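Local coordinates for alcohol dehydrogenase, zinc-containing (Thermotoga maritima, PDB 3IP1), which catalyses the NAD(+)-dependent oxidation of scyllo-inosose to 3-dehydro-scyllo-inosose, probably as a step in myo-inositol degradation, at the interface of chains A and B and the interface of chains A and C. Numbering follows the deposited sequence. Chains: chain A/B/C, Alcohol dehydrogenase, zinc-containing.

Contact 1: the interface of chains A and B. Residues chain A 23, 135, 148-149; chain B 111, 116.
A:Asn149 and B:Asn116 meet amide to amide across this two-fold interface. Each side chain gives a hydrogen bond and takes one. B:Asn116 ND2 donates to A:Asn149 OD1 at 2.8 Å. A:Asn149 ND2 returns a bond to B:Asn116 OD1 at 2.9 Å, in the carbonyl plane and on a lone pair. The two side chains approach head-on, and their amide planes are 22° from parallel. The paired bonds would resist rotation of either amide. B:Asn116 reaches across because its CG is anti to the backbone N (chi1 -163°). Were A:Asn149 replaced by an alanine, both polar ends of the B:Asn116 amide would probably lose these mates, and the group would be freer to turn.

This pair is the tight part of the patch. B:Asn116 loses 60 Å² of surface to chain A. The margins are looser and rest on van der Waals contact. On one flank the carboxylate of A:Glu148 runs alongside B:Asn116 in the reverse sense, and A:Glu148 OE1 lies 3.7 Å from B:Asn116 CB. On the other flank the imidazole of A:His135 makes a light apolar contact with B:Ile111, CE1 to CG1 at 4.0 Å.

The chain A residues A:His135, A:Glu148 and A:Asn149 belong to the lobe that holds the structural metal site of zinc-containing alcohol dehydrogenases. A:His135 lies between the metal ligands A:Cys133 and A:Cys136. A:Glu148 and A:Asn149 directly follow the ligand A:Cys147. This site holds cadmium here; the natural cofactor is zinc. The metal is likely to stiffen the loop that presents A:Asn149. The chain B residues lie in strand 111-112 and in the loop before strand 117-118. Whether this face is that of the homodimer is not settled by the structure alone.

A second-shell bond is likely to steady the backbone beside the amide pair: the A:Lys23 ammonium nitrogen NZ donates to the A:Glu148 carbonyl O at 2.6 Å.

Contact 2: the interface of chains A and C. Residues chain A 311, 335-337; chain C 143, 146, 206-207, 347.
This is a two-fold interface between identical subunits, in which an arginine of chain A packs into a polar and aromatic pocket of chain C. It joins A and C in the deposited tetramer. The protein is a homodimer, and the structure alone does not show whether this pair is that dimer.

A:Arg335 has 120 Å² hidden by chain C. Its guanidinium is sandwiched: C:Phe143 CD1 lies over one face, 3.4 Å from A:Arg335 CZ, and C:Arg207 CD covers the opposite face. The side chain runs straight from CG to NE, which carries the group into this slot. Nearer the backbone, A:Arg335 CB sits over the face of the C:His146 ring in a CH-pi contact, 3.5 Å from its centroid. At the guanidinium edge, A:Arg335 NH2 donates to A:Asn311 OD1 at 2.8 Å. This same-chain bond would fix the group's rotation.

C:Arg207 points back end-on. Its NH2 and NH1 both donate to A:Gln337 OE1, at 2.8 and 3.2 Å, and the oxygen lies in the guanidinium plane. Water 1 links C:Arg207 NH1, A:Gln337 OE1 and A:Asn311 OD1.

A:Arg335 lies in the turn between helix 328-333 and strand 337-340 of the coenzyme-binding region. C:Arg207 ends helix 194-207, while C:Phe143 and C:His146 belong to the structural-metal lobe.

Contact 1: the interface of chains A and B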
# COMPACT_ATOMS: atom_id res chain seq x y z
N LYS A 23 -13.64 -32.54 2.11
CA LYS A 23 -14.70 -31.96 1.27
C LYS A 23 -15.02 -32.83 0.05
O LYS A 23 -15.82 -32.43 -0.80
CB LYS A 23 -14.31 -30.56 0.78
CG LYS A 23 -14.36 -29.49 1.84
CD LYS A 23 -13.83 -28.19 1.31
CE LYS A 23 -14.59 -27.01 1.90
NZ LYS A 23 -13.67 -25.86 2.17
N HIS A 135 -20.11 -15.46 1.22
CA HIS A 135 -20.42 -15.36 2.66
C HIS A 135 -19.33 -15.85 3.63
O HIS A 135 -19.39 -15.54 4.84
CB HIS A 135 -21.78 -16.05 3.00
CG HIS A 135 -21.86 -17.50 2.62
ND1 HIS A 135 -21.30 -18.50 3.39
CD2 HIS A 135 -22.48 -18.11 1.59
CE1 HIS A 135 -21.53 -19.67 2.82
NE2 HIS A 135 -22.26 -19.47 1.73
N GLU A 148 -13.91 -20.32 0.89
CA GLU A 148 -13.91 -21.62 1.58
C GLU A 148 -14.98 -22.61 1.05
O GLU A 148 -14.96 -23.78 1.39
CB GLU A 148 -14.07 -21.41 3.10
CG GLU A 148 -12.82 -20.80 3.76
CD GLU A 148 -12.94 -20.68 5.28
OE1 GLU A 148 -14.07 -20.75 5.81
OE2 GLU A 148 -11.91 -20.48 5.95
N ASN A 149 -15.90 -22.15 0.23
CA ASN A 149 -16.96 -23.01 -0.28
C ASN A 149 -17.04 -22.92 -1.80
O ASN A 149 -18.11 -22.77 -2.36
CB ASN A 149 -18.29 -22.63 0.38
CG ASN A 149 -18.21 -22.74 1.88
OD1 ASN A 149 -17.79 -23.78 2.42
ND2 ASN A 149 -18.56 -21.65 2.58
N ILE B 111 -24.66 -20.35 7.59
CA ILE B 111 -23.30 -20.74 8.00
C ILE B 111 -22.64 -19.75 8.98
O ILE B 111 -22.76 -18.53 8.83
CB ILE B 111 -22.36 -21.02 6.76
CG1 ILE B 111 -23.00 -22.03 5.76
CG2 ILE B 111 -21.00 -21.53 7.19
CD1 ILE B 111 -23.23 -23.46 6.29
N ASN B 116 -17.24 -22.54 9.46
CA ASN B 116 -17.73 -22.85 8.11
C ASN B 116 -18.78 -23.98 8.12
O ASN B 116 -18.91 -24.73 7.15
CB ASN B 116 -16.58 -23.14 7.13
CG ASN B 116 -17.01 -23.06 5.68
OD1 ASN B 116 -17.83 -22.23 5.29
ND2 ASN B 116 -16.47 -23.94 4.86

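Contact 2: the interface of chains A and C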
# COMPACT_ATOMS: atom_id res chain seq x y z
N ASN A 311 13.81 -3.96 -5.16
CA ASN A 311 12.36 -4.08 -5.03
C ASN A 311 11.67 -4.95 -6.11
O ASN A 311 10.50 -4.76 -6.39
CB ASN A 311 11.72 -2.68 -4.94
CG ASN A 311 12.09 -1.96 -3.67
OD1 ASN A 311 11.95 -2.51 -2.56
ND2 ASN A 311 12.59 -0.74 -3.80
N ARG A 335 16.39 -6.59 -1.76
CA ARG A 335 15.10 -6.05 -1.30
C ARG A 335 13.95 -6.54 -2.20
O ARG A 335 13.09 -5.76 -2.64
CB ARG A 335 15.14 -4.51 -1.24
CG ARG A 335 14.28 -3.93 -0.15
CD ARG A 335 14.19 -2.40 -0.28
NE ARG A 335 13.62 -1.82 0.93
CZ ARG A 335 12.33 -1.56 1.10
NH1 ARG A 335 11.91 -1.05 2.25
NH2 ARG A 335 11.46 -1.79 0.12
N ALA A 336 13.95 -7.84 -2.46
CA ALA A 336 13.01 -8.43 -3.41
C ALA A 336 11.98 -9.26 -2.68
O ALA A 336 12.12 -9.54 -1.49
CB ALA A 336 13.76 -9.25 -4.46
N GLN A 337 10.90 -9.60 -3.37
CA GLN A 337 9.85 -10.42 -2.77
C GLN A 337 9.22 -11.41 -3.77
O GLN A 337 9.41 -11.31 -4.97
CB GLN A 337 8.76 -9.55 -2.10
CG GLN A 337 8.17 -8.41 -2.95
CD GLN A 337 9.06 -7.13 -3.01
OE1 GLN A 337 9.81 -6.79 -2.06
NE2 GLN A 337 8.98 -6.42 -4.12
N PHE C 143 15.84 4.04 -0.13
CA PHE C 143 16.13 2.69 0.35
C PHE C 143 17.59 2.53 0.79
O PHE C 143 18.36 1.83 0.14
CB PHE C 143 15.70 1.64 -0.70
CG PHE C 143 14.25 1.80 -1.14
CD1 PHE C 143 13.21 1.43 -0.29
CD2 PHE C 143 13.94 2.38 -2.37
CE1 PHE C 143 11.85 1.61 -0.68
CE2 PHE C 143 12.61 2.57 -2.77
CZ PHE C 143 11.55 2.17 -1.93
N HIS C 146 20.13 -0.59 1.11
CA HIS C 146 20.63 -1.22 -0.10
C HIS C 146 21.61 -0.29 -0.82
O HIS C 146 21.83 -0.40 -2.03
CB HIS C 146 19.44 -1.73 -0.94
CG HIS C 146 18.57 -2.66 -0.15
ND1 HIS C 146 18.73 -4.03 -0.17
CD2 HIS C 146 17.62 -2.41 0.79
CE1 HIS C 146 17.88 -4.58 0.67
NE2 HIS C 146 17.20 -3.62 1.28
N VAL C 206 8.34 -2.52 8.25
CA VAL C 206 8.64 -1.94 6.96
C VAL C 206 8.54 -3.00 5.86
O VAL C 206 7.73 -2.88 4.95
CB VAL C 206 9.99 -1.15 6.98
CG1 VAL C 206 10.33 -0.58 5.60
CG2 VAL C 206 9.91 -0.01 8.03
N ARG C 207 9.35 -4.04 5.95
CA ARG C 207 9.41 -5.07 4.91
C ARG C 207 8.19 -6.01 4.99
O ARG C 207 7.50 -6.20 4.01
CB ARG C 207 10.74 -5.86 5.01
CG ARG C 207 11.98 -5.08 4.52
CD ARG C 207 11.83 -4.67 3.02
NE ARG C 207 11.85 -5.83 2.12
CZ ARG C 207 11.20 -5.93 0.97
NH1 ARG C 207 10.40 -4.96 0.53
NH2 ARG C 207 11.34 -7.03 0.25
N HIS C 347 13.29 5.07 6.45
CA HIS C 347 11.88 4.87 6.81
C HIS C 347 11.46 5.42 8.18
O HIS C 347 10.36 5.15 8.65
CB HIS C 347 11.54 3.38 6.67
CG HIS C 347 12.11 2.75 5.44
ND1 HIS C 347 11.55 2.91 4.20
CD2 HIS C 347 13.24 2.02 5.26
CE1 HIS C 347 12.28 2.28 3.30
NE2 HIS C 347 13.31 1.72 3.92
O HOH W 1 9.54 -4.15 -2.28

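The C-alpha centres of contact 1 and contact 2 lie about 36 Å apart, and no residue number occurs in both. They draw on the same lobe, however. Contact 1 uses its residues 135, 148 and 149 from chain A, and contact 2 its residues 143 and 146 from chain C. Contact 2 has a twin with the chains exchanged, so the lobe of chain A touches both B and C. The structural metal site may therefore shape both interfaces of the deposited tetramer. The centre of contact 1 is about 23 Å from A:Ser70, and that of contact 2 about 19 Å from C:Ser70, so neither patch forms the catalytic centre.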